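Local coordinates for protein ribonucleotide monophosphatase NagD (Escherichia coli, PDB 2C4N) that removes phosphate from nucleotides, probably over an unusually broad range of substrates, as a magnesium-dependent phosphatase of the HAD-like hydrolase superfamily, at residues Val134-Pro145 / Ser167-Pro177. Numbering follows the deposited sequence.
Sequences VANGARFIATNP and SGRKPFYVGKP. With PO4 (phosphate ion), chain C; PO4 (phosphate ion), chain D.
Pro171 CB sits over the centre of the Phe140 ring, 3.3 Å from its centroid, a CH-pi contact; Val134 CG2 lies off-centre on the opposite face, and Arg169 O meets the ring edge in plane. With CG anti to the backbone N (chi1 -164°), the Phe140 side chain points the same way as Pro171 and turns a face to it. The Tyr173 ring is sandwiched between two prolines: Pro171 CG near the rim of one face, and on the other Pro145, whose CB stands 3.7 Å from the centroid. The Arg169 guanidinium is used at its edge: NH1 donates to Val134 O (2.6 Å), in the guanidinium plane, and to Ala138 O (3.1 Å), tilted from it. Gly137 N reaches Val134 O from the opposite face of that carbonyl, within the Schellman motif ending helix 124-135. A methionine in place of Arg169 would probably leave Ala138 O without this donor and the helix end less firmly tied to 167-177. Strands 139-142 and 172-173 are parallel neighbours, joined through helix 156-167 in a beta-alpha-beta crossover. Their ladder runs from Phe172 N to Phe140 O, through Ala142 N to Phe172 O (3.0 Å), to Val174 N and Ala142 O (2.9 Å). Beyond it, Lys176 NZ donates hydrogen bonds to O4 of one phosphate ion and O2 of the other, each at 2.9 Å, consistent with a role in substrate binding, and forms salt bridges with Asp206 and with Asp9, a magnesium ligand.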
ATOM      1  N   VAL A 134       4.985 -15.465  13.788  1.00 18.95           N
ATOM      2  CA  VAL A 134       5.540 -14.195  13.333  1.00 19.86           C
ATOM      3  C   VAL A 134       5.069 -13.078  14.249  1.00 20.31           C
ATOM      4  O   VAL A 134       5.853 -12.219  14.648  1.00 20.95           O
ATOM      5  CB  VAL A 134       5.124 -13.891  11.871  1.00 18.94           C
ATOM      6  CG1 VAL A 134       5.561 -12.481  11.473  1.00 18.58           C
ATOM      7  CG2 VAL A 134       5.768 -14.906  10.935  1.00 17.97           C
ATOM      8  N   ALA A 135       3.788 -13.099  14.592  1.00 24.40           N
ATOM      9  CA  ALA A 135       3.236 -12.083  15.471  1.00 26.06           C
ATOM     10  C   ALA A 135       3.925 -12.115  16.830  1.00 28.24           C
ATOM     11  O   ALA A 135       4.036 -11.088  17.499  1.00 29.68           O
ATOM     12  CB  ALA A 135       1.745 -12.297  15.639  1.00 29.46           C
ATOM     13  N   ASN A 136       4.352 -13.285  17.246  1.00 25.62           N
ATOM     14  CA  ASN A 136       5.082 -13.475  18.465  1.00 27.20           C
ATOM     15  C   ASN A 136       6.583 -13.334  18.420  1.00 27.26           C
ATOM     16  O   ASN A 136       7.256 -13.710  19.330  1.00 28.57           O
ATOM     17  CB  ASN A 136       4.638 -14.728  19.209  1.00 28.73           C
ATOM     18  CG  ASN A 136       3.305 -14.556  19.873  1.00 30.65           C
ATOM     19  OD1 ASN A 136       3.236 -13.989  20.945  1.00 31.63           O
ATOM     20  ND2 ASN A 136       2.279 -15.049  19.282  1.00 31.97           N
ATOM     21  N   GLY A 137       7.089 -12.741  17.362  1.00 25.31           N
ATOM     22  CA  GLY A 137       8.521 -12.523  17.247  1.00 22.68           C
ATOM     23  C   GLY A 137       9.418 -13.449  16.447  1.00 23.04           C
ATOM     24  O   GLY A 137      10.632 -13.235  16.408  1.00 21.76           O
ATOM     25  N   ALA A 138       8.862 -14.468  15.808  1.00 20.48           N
ATOM     26  CA  ALA A 138       9.703 -15.368  15.029  1.00 19.37           C
ATOM     27  C   ALA A 138      10.287 -14.624  13.831  1.00 18.21           C
ATOM     28  O   ALA A 138       9.641 -13.734  13.270  1.00 17.86           O
ATOM     29  CB  ALA A 138       8.885 -16.558  14.558  1.00 17.97           C
ATOM     30  N   ARG A 139      11.511 -14.974  13.440  1.00 19.66           N
ATOM     31  CA  ARG A 139      12.140 -14.335  12.287  1.00 19.12           C
ATOM     32  C   ARG A 139      11.448 -14.842  11.015  1.00 18.08           C
ATOM     33  O   ARG A 139      11.468 -16.038  10.706  1.00 18.09           O
ATOM     34  CB  ARG A 139      13.645 -14.637  12.289  1.00 17.74           C
ATOM     35  CG  ARG A 139      14.347 -14.020  13.509  1.00 22.16           C
ATOM     36  CD  ARG A 139      15.782 -14.510  13.687  1.00 24.88           C
ATOM     37  NE  ARG A 139      16.659 -14.114  12.586  1.00 28.67           N
ATOM     38  CZ  ARG A 139      17.969 -14.349  12.557  1.00 30.13           C
ATOM     39  NH1 ARG A 139      18.549 -14.978  13.570  1.00 29.61           N
ATOM     40  NH2 ARG A 139      18.696 -13.960  11.519  1.00 29.94           N
ATOM     41  N   PHE A 140      10.836 -13.907  10.291  1.00 16.85           N
ATOM     42  CA  PHE A 140      10.053 -14.170   9.082  1.00 14.98           C
ATOM     43  C   PHE A 140      10.875 -14.114   7.778  1.00 14.19           C
ATOM     44  O   PHE A 140      11.283 -13.041   7.330  1.00 14.67           O
ATOM     45  CB  PHE A 140       8.903 -13.148   9.063  1.00 15.46           C
ATOM     46  CG  PHE A 140       7.768 -13.478   8.121  1.00 15.41           C
ATOM     47  CD1 PHE A 140       7.627 -14.742   7.548  1.00 15.18           C
ATOM     48  CD2 PHE A 140       6.809 -12.506   7.837  1.00 16.39           C
ATOM     49  CE1 PHE A 140       6.544 -15.029   6.702  1.00 19.33           C
ATOM     50  CE2 PHE A 140       5.727 -12.776   6.998  1.00 17.20           C
ATOM     51  CZ  PHE A 140       5.590 -14.039   6.428  1.00 17.12           C
ATOM     52  N   ILE A 141      11.107 -15.282   7.180  1.00 13.18           N
ATOM     53  CA  ILE A 141      11.886 -15.401   5.945  1.00 13.63           C
ATOM     54  C   ILE A 141      11.055 -16.090   4.865  1.00 13.34           C
ATOM     55  O   ILE A 141      10.330 -17.044   5.149  1.00 13.87           O
ATOM     56  CB  ILE A 141      13.153 -16.279   6.151  1.00 19.82           C
ATOM     57  CG1 ILE A 141      13.880 -15.886   7.439  1.00 22.48           C
ATOM     58  CG2 ILE A 141      14.069 -16.149   4.949  1.00 20.03           C
ATOM     59  CD1 ILE A 141      14.417 -14.480   7.444  1.00 22.78           C
ATOM     60  N   ALA A 142      11.182 -15.625   3.625  1.00 13.34           N
ATOM     61  CA  ALA A 142      10.444 -16.214   2.510  1.00 13.29           C
ATOM     62  C   ALA A 142      11.393 -16.398   1.330  1.00 13.32           C
ATOM     63  O   ALA A 142      12.274 -15.568   1.101  1.00 13.85           O
ATOM     64  CB  ALA A 142       9.270 -15.316   2.119  1.00 15.63           C
ATOM     65  N   THR A 143      11.214 -17.476   0.573  1.00 12.14           N
ATOM     66  CA  THR A 143      12.102 -17.751  -0.555  1.00 13.52           C
ATOM     67  C   THR A 143      12.050 -16.753  -1.710  1.00 12.37           C
ATOM     68  O   THR A 143      13.091 -16.335  -2.211  1.00 14.12           O
ATOM     69  CB  THR A 143      11.877 -19.183  -1.118  1.00 13.61           C
ATOM     70  OG1 THR A 143      10.520 -19.337  -1.545  1.00 13.58           O
ATOM     71  CG2 THR A 143      12.193 -20.224  -0.059  1.00 12.00           C
ATOM     72  N   ASN A 144      10.854 -16.362  -2.140  1.00 14.50           N
ATOM     73  CA  ASN A 144      10.741 -15.423  -3.257  1.00 14.52           C
ATOM     74  C   ASN A 144       9.413 -14.661  -3.213  1.00 14.60           C
ATOM     75  O   ASN A 144       8.398 -15.199  -2.786  1.00 13.54           O
ATOM     76  CB  ASN A 144      10.896 -16.175  -4.592  1.00 15.27           C
ATOM     77  CG  ASN A 144       9.851 -17.270  -4.783  1.00 14.37           C
ATOM     78  OD1 ASN A 144       9.753 -18.208  -3.989  1.00 15.32           O
ATOM     79  ND2 ASN A 144       9.068 -17.152  -5.851  1.00 16.29           N
ATOM     80  N   PRO A 145       9.409 -13.401  -3.675  1.00 17.14           N
ATOM     81  CA  PRO A 145       8.213 -12.552  -3.678  1.00 17.50           C
ATOM     82  C   PRO A 145       7.158 -12.804  -4.757  1.00 17.78           C
ATOM     83  O   PRO A 145       6.057 -12.256  -4.683  1.00 17.26           O
ATOM     84  CB  PRO A 145       8.799 -11.149  -3.764  1.00 15.98           C
ATOM     85  CG  PRO A 145       9.980 -11.354  -4.676  1.00 16.09           C
ATOM     86  CD  PRO A 145      10.584 -12.669  -4.187  1.00 14.69           C
ATOM     87  N   SER A 167      -0.419 -10.964  10.887  1.00 24.61           N
ATOM     88  CA  SER A 167       0.653 -10.560  11.793  1.00 24.29           C
ATOM     89  C   SER A 167       1.056  -9.097  11.703  1.00 26.06           C
ATOM     90  O   SER A 167       1.607  -8.544  12.655  1.00 26.94           O
ATOM     91  CB  SER A 167       1.896 -11.420  11.553  1.00 19.94           C
ATOM     92  OG  SER A 167       2.462 -11.141  10.283  1.00 19.50           O
ATOM     93  N   GLY A 168       0.796  -8.476  10.558  1.00 26.78           N
ATOM     94  CA  GLY A 168       1.169  -7.087  10.379  1.00 26.83           C
ATOM     95  C   GLY A 168       2.654  -6.941  10.101  1.00 28.21           C
ATOM     96  O   GLY A 168       3.204  -5.845  10.202  1.00 28.54           O
ATOM     97  N   ARG A 169       3.309  -8.047   9.751  1.00 22.19           N
ATOM     98  CA  ARG A 169       4.735  -8.021   9.457  1.00 22.22           C
ATOM     99  C   ARG A 169       5.047  -8.607   8.087  1.00 22.71           C
ATOM    100  O   ARG A 169       4.328  -9.471   7.588  1.00 20.86           O
ATOM    101  CB  ARG A 169       5.509  -8.793  10.529  1.00 27.54           C
ATOM    102  CG  ARG A 169       5.439  -8.184  11.920  1.00 30.79           C
ATOM    103  CD  ARG A 169       6.208  -9.048  12.899  1.00 32.81           C
ATOM    104  NE  ARG A 169       7.623  -9.110  12.545  1.00 35.01           N
ATOM    105  CZ  ARG A 169       8.434 -10.114  12.862  1.00 37.06           C
ATOM    106  NH1 ARG A 169       7.979 -11.155  13.544  1.00 33.05           N
ATOM    107  NH2 ARG A 169       9.708 -10.069  12.500  1.00 39.53           N
ATOM    108  N   LYS A 170       6.126  -8.128   7.484  1.00 19.84           N
ATOM    109  CA  LYS A 170       6.543  -8.608   6.180  1.00 20.46           C
ATOM    110  C   LYS A 170       7.801  -9.450   6.307  1.00 18.92           C
ATOM    111  O   LYS A 170       8.636  -9.211   7.175  1.00 17.58           O
ATOM    112  CB  LYS A 170       6.782  -7.428   5.240  1.00 36.39           C
ATOM    113  CG  LYS A 170       5.499  -6.720   4.848  1.00 41.81           C
ATOM    114  CD  LYS A 170       5.758  -5.583   3.884  1.00 46.90           C
ATOM    115  CE  LYS A 170       4.484  -5.189   3.154  1.00 49.17           C
ATOM    116  NZ  LYS A 170       4.706  -4.004   2.279  1.00 51.97           N
ATOM    117  N   PRO A 171       7.955 -10.449   5.431  1.00 18.09           N
ATOM    118  CA  PRO A 171       9.145 -11.291   5.513  1.00 18.19           C
ATOM    119  C   PRO A 171      10.297 -10.700   4.735  1.00 16.18           C
ATOM    120  O   PRO A 171      10.130  -9.754   3.961  1.00 14.95           O
ATOM    121  CB  PRO A 171       8.676 -12.590   4.875  1.00 19.10           C
ATOM    122  CG  PRO A 171       7.839 -12.063   3.715  1.00 20.36           C
ATOM    123  CD  PRO A 171       7.041 -10.926   4.371  1.00 19.15           C
ATOM    124  N   PHE A 172      11.469 -11.269   4.956  1.00 18.63           N
ATOM    125  CA  PHE A 172      12.646 -10.883   4.219  1.00 18.30           C
ATOM    126  C   PHE A 172      12.622 -11.891   3.072  1.00 17.36           C
ATOM    127  O   PHE A 172      12.692 -13.102   3.315  1.00 16.53           O
ATOM    128  CB  PHE A 172      13.915 -11.096   5.048  1.00 27.62           C
ATOM    129  CG  PHE A 172      15.184 -10.908   4.261  1.00 32.40           C
ATOM    130  CD1 PHE A 172      15.625  -9.631   3.918  1.00 34.37           C
ATOM    131  CD2 PHE A 172      15.915 -12.007   3.822  1.00 34.91           C
ATOM    132  CE1 PHE A 172      16.773  -9.458   3.150  1.00 34.96           C
ATOM    133  CE2 PHE A 172      17.063 -11.842   3.054  1.00 38.43           C
ATOM    134  CZ  PHE A 172      17.492 -10.569   2.717  1.00 36.89           C
ATOM    135  N   TYR A 173      12.487 -11.404   1.842  1.00 14.93           N
ATOM    136  CA  TYR A 173      12.478 -12.282   0.676  1.00 14.53           C
ATOM    137  C   TYR A 173      13.922 -12.498   0.253  1.00 15.50           C
ATOM    138  O   TYR A 173      14.663 -11.540   0.028  1.00 16.60           O
ATOM    139  CB  TYR A 173      11.681 -11.663  -0.481  1.00 16.51           C
ATOM    140  CG  TYR A 173      10.179 -11.716  -0.297  1.00 17.06           C
ATOM    141  CD1 TYR A 173       9.447 -10.563  -0.018  1.00 16.88           C
ATOM    142  CD2 TYR A 173       9.489 -12.918  -0.413  1.00 17.26           C
ATOM    143  CE1 TYR A 173       8.059 -10.609   0.140  1.00 17.36           C
ATOM    144  CE2 TYR A 173       8.106 -12.977  -0.256  1.00 17.56           C
ATOM    145  CZ  TYR A 173       7.398 -11.821   0.018  1.00 18.33           C
ATOM    146  OH  TYR A 173       6.032 -11.897   0.176  1.00 19.64           O
ATOM    147  N   VAL A 174      14.318 -13.759   0.151  1.00 17.36           N
ATOM    148  CA  VAL A 174      15.686 -14.102  -0.214  1.00 18.64           C
ATOM    149  C   VAL A 174      15.966 -13.949  -1.707  1.00 17.15           C
ATOM    150  O   VAL A 174      17.056 -13.537  -2.099  1.00 17.31           O
ATOM    151  CB  VAL A 174      16.014 -15.557   0.216  1.00 17.65           C
ATOM    152  CG1 VAL A 174      17.405 -15.957  -0.276  1.00 19.79           C
ATOM    153  CG2 VAL A 174      15.940 -15.677   1.738  1.00 18.55           C
ATOM    154  N   GLY A 175      14.980 -14.272  -2.538  1.00 17.82           N
ATOM    155  CA  GLY A 175      15.175 -14.193  -3.980  1.00 18.55           C
ATOM    156  C   GLY A 175      15.122 -12.811  -4.610  1.00 19.10           C
ATOM    157  O   GLY A 175      14.937 -11.808  -3.919  1.00 18.87           O
ATOM    158  N   LYS A 176      15.293 -12.765  -5.932  1.00 16.23           N
ATOM    159  CA  LYS A 176      15.246 -11.507  -6.681  1.00 16.80           C
ATOM    160  C   LYS A 176      13.905 -10.843  -6.379  1.00 17.09           C
ATOM    161  O   LYS A 176      12.907 -11.531  -6.168  1.00 17.58           O
ATOM    162  CB  LYS A 176      15.336 -11.783  -8.187  1.00 16.98           C
ATOM    163  CG  LYS A 176      16.604 -12.481  -8.644  1.00 17.35           C
ATOM    164  CD  LYS A 176      16.479 -12.928 -10.099  1.00 16.52           C
ATOM    165  CE  LYS A 176      15.521 -14.111 -10.242  1.00 17.47           C
ATOM    166  NZ  LYS A 176      15.135 -14.352 -11.666  1.00 18.92           N
ATOM    167  N   PRO A 177      13.842  -9.501  -6.400  1.00 18.35           N
ATOM    168  CA  PRO A 177      14.872  -8.501  -6.702  1.00 18.52           C
ATOM    169  C   PRO A 177      15.892  -8.203  -5.602  1.00 19.14           C
ATOM    170  O   PRO A 177      16.720  -7.306  -5.750  1.00 18.47           O
ATOM    171  CB  PRO A 177      14.050  -7.271  -7.066  1.00 19.21           C
ATOM    172  CG  PRO A 177      12.889  -7.377  -6.129  1.00 18.46           C
ATOM    173  CD  PRO A 177      12.527  -8.853  -6.214  1.00 17.89           C
TER
HETATM  174  P   PO4 C1252      11.207 -13.712 -11.467  1.00 28.29           P
HETATM  175  O1  PO4 C1252      11.219 -15.194 -11.522  1.00 27.84           O
HETATM  176  O2  PO4 C1252      10.159 -13.191 -12.377  1.00 28.33           O
HETATM  177  O3  PO4 C1252      10.920 -13.272 -10.081  1.00 26.29           O
HETATM  178  O4  PO4 C1252      12.531 -13.188 -11.884  1.00 24.95           O
HETATM  179  P   PO4 D1253      13.012 -17.518 -12.941  1.00 30.33           P
HETATM  180  O1  PO4 D1253      14.020 -18.542 -13.313  1.00 31.58           O
HETATM  181  O2  PO4 D1253      13.516 -16.712 -11.804  1.00 24.92           O
HETATM  182  O3  PO4 D1253      12.756 -16.637 -14.093  1.00 26.21           O
HETATM  183  O4  PO4 D1253      11.747 -18.193 -12.554  1.00 32.83           O